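Local coordinates for protein probable branched-chain-amino-acid aminotransferase (Thermotoga maritima MSB8, PDB 3CSW) that probably transfers amino groups between leucine, isoleucine or valine and 2-oxoglutarate, using pyridoxal 5'-phosphate as cofactor, at residues A[128-133]-A[163-168]. Residues are numbered along the deposited sequence; the frame is centred on the assembly and turned at random.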
# COMPACT_ATOMS: atom_id res chain seq x y z
N LYS A 128 7.40 -11.91 19.82
CA LYS A 128 7.79 -12.20 18.45
C LYS A 128 7.04 -11.31 17.48
O LYS A 128 5.92 -10.89 17.77
CB LYS A 128 7.50 -13.68 18.13
CG LYS A 128 8.37 -14.61 18.88
CD LYS A 128 8.02 -16.05 18.64
CE LYS A 128 8.86 -16.93 19.54
NZ LYS A 128 8.77 -18.34 19.09
N ILE A 129 7.66 -11.03 16.33
CA ILE A 129 6.98 -10.31 15.22
C ILE A 129 5.80 -11.18 14.73
O ILE A 129 5.97 -12.36 14.43
CB ILE A 129 7.95 -9.95 14.03
CG1 ILE A 129 9.14 -9.10 14.50
CG2 ILE A 129 7.23 -9.19 12.91
CD1 ILE A 129 8.75 -7.79 15.22
N SER A 130 4.61 -10.61 14.67
CA SER A 130 3.41 -11.28 14.16
C SER A 130 3.45 -11.44 12.62
O SER A 130 4.07 -10.62 11.92
CB SER A 130 2.19 -10.43 14.52
OG SER A 130 0.98 -10.98 14.09
N ASN A 131 2.76 -12.46 12.12
CA ASN A 131 2.50 -12.65 10.67
C ASN A 131 1.28 -11.90 10.19
O ASN A 131 0.93 -12.02 9.03
CB ASN A 131 2.21 -14.11 10.31
CG ASN A 131 3.37 -15.01 10.56
OD1 ASN A 131 4.54 -14.63 10.38
ND2 ASN A 131 3.05 -16.24 10.98
N VAL A 132 0.62 -11.18 11.10
CA VAL A 132 -0.53 -10.39 10.81
C VAL A 132 -0.14 -8.90 10.89
O VAL A 132 0.41 -8.46 11.91
CB VAL A 132 -1.64 -10.70 11.83
CG1 VAL A 132 -2.87 -9.88 11.55
CG2 VAL A 132 -1.97 -12.20 11.82
N ARG A 133 -0.40 -8.15 9.81
CA ARG A 133 -0.20 -6.72 9.79
C ARG A 133 -1.44 -6.03 10.31
O ARG A 133 -2.55 -6.49 10.10
CB ARG A 133 0.14 -6.17 8.41
CG ARG A 133 1.39 -6.70 7.77
CD ARG A 133 2.62 -6.34 8.57
NE ARG A 133 3.80 -6.93 7.94
CZ ARG A 133 4.64 -6.32 7.11
NH1 ARG A 133 4.51 -5.03 6.77
NH2 ARG A 133 5.64 -7.03 6.58
N TYR A 163 4.89 -14.08 25.04
CA TYR A 163 3.94 -13.34 25.84
C TYR A 163 2.92 -12.55 24.99
O TYR A 163 1.75 -12.50 25.30
CB TYR A 163 4.74 -12.36 26.70
CG TYR A 163 3.94 -11.58 27.67
CD1 TYR A 163 3.59 -12.13 28.91
CD2 TYR A 163 3.57 -10.26 27.40
CE1 TYR A 163 2.88 -11.38 29.85
CE2 TYR A 163 2.85 -9.51 28.34
CZ TYR A 163 2.50 -10.08 29.55
OH TYR A 163 1.78 -9.33 30.47
N ASP A 164 3.41 -11.85 23.98
CA ASP A 164 2.57 -11.14 23.02
C ASP A 164 3.31 -11.16 21.69
O ASP A 164 4.51 -11.42 21.65
CB ASP A 164 2.29 -9.71 23.51
CG ASP A 164 1.08 -9.05 22.81
OD1 ASP A 164 0.44 -9.71 21.98
OD2 ASP A 164 0.79 -7.86 23.09
N VAL A 165 2.59 -10.92 20.60
CA VAL A 165 3.16 -10.77 19.26
C VAL A 165 3.09 -9.28 18.85
O VAL A 165 2.17 -8.57 19.23
CB VAL A 165 2.48 -11.68 18.20
CG1 VAL A 165 2.78 -13.16 18.49
CG2 VAL A 165 0.96 -11.42 18.11
N ILE A 166 4.09 -8.81 18.09
CA ILE A 166 4.17 -7.43 17.64
C ILE A 166 3.62 -7.30 16.20
O ILE A 166 4.16 -7.87 15.25
CB ILE A 166 5.63 -6.92 17.72
CG1 ILE A 166 6.24 -7.22 19.11
CG2 ILE A 166 5.73 -5.47 17.35
CD1 ILE A 166 5.43 -6.80 20.34
N LEU A 167 2.52 -6.56 16.06
CA LEU A 167 1.93 -6.23 14.77
C LEU A 167 2.63 -5.01 14.18
O LEU A 167 2.73 -3.96 14.84
CB LEU A 167 0.42 -5.97 14.85
CG LEU A 167 -0.56 -7.12 15.11
CD1 LEU A 167 -0.61 -7.43 16.60
CD2 LEU A 167 -1.97 -6.85 14.53
N LEU A 168 3.17 -5.19 12.98
CA LEU A 168 3.70 -4.12 12.18
C LEU A 168 2.57 -3.63 11.29
O LEU A 168 1.62 -4.38 11.00
CB LEU A 168 4.85 -4.61 11.28
CG LEU A 168 5.97 -5.42 11.95
CD1 LEU A 168 7.02 -5.75 10.93
CD2 LEU A 168 6.53 -4.69 13.13
O HOH W 1 2.98 -7.88 11.75
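Strands 125-129 and 164-168 are the two parallel strands of a beta-alpha-beta unit whose connection carries helix 150-156. Ile166 N gives a hydrogen bond in the carbonyl plane to Lys128 O (2.8 Å), and Ser130 N returns one to Ile166 O (2.8 Å) from above that carbonyl's plane. Past Ser130 the first chain leaves the ladder, and a water joins it to Leu168, donating to Ser130 O and Val132 O (2.6 Å) and accepting from Leu168 N (3.0 Å). Ser130 OG, anti to its backbone N (chi1 -180°), accepts from Val132 N (3.0 Å) in an ST turn and also hydrogen-bonds to Glu158 OE1, while Ser130 CB packs on Val165. An alanine here would remove the hydroxyl and with it both bonds, and would probably leave the turn less firmly fixed. On the face opposite Lys128 and Val165, the side chains of Ile129 and Leu168 cross at about a right angle, Ile129 CG2 meeting Leu168 CD1 at 4.0 Å, and Ile129 CD1 reaches Ile166 CB. Arg133, bent at chi2 (-63°), lays CD against Leu168 O (3.3 Å); Arg133 NH1 hydrogen-bonds to Gly169 O, and Trp225 of a neighbouring subunit makes a cation-pi contact. Ala155 of helix 150-156 touches Ser130, Val165 and Leu167, as in a beta-alpha-beta crossover within a mixed sheet.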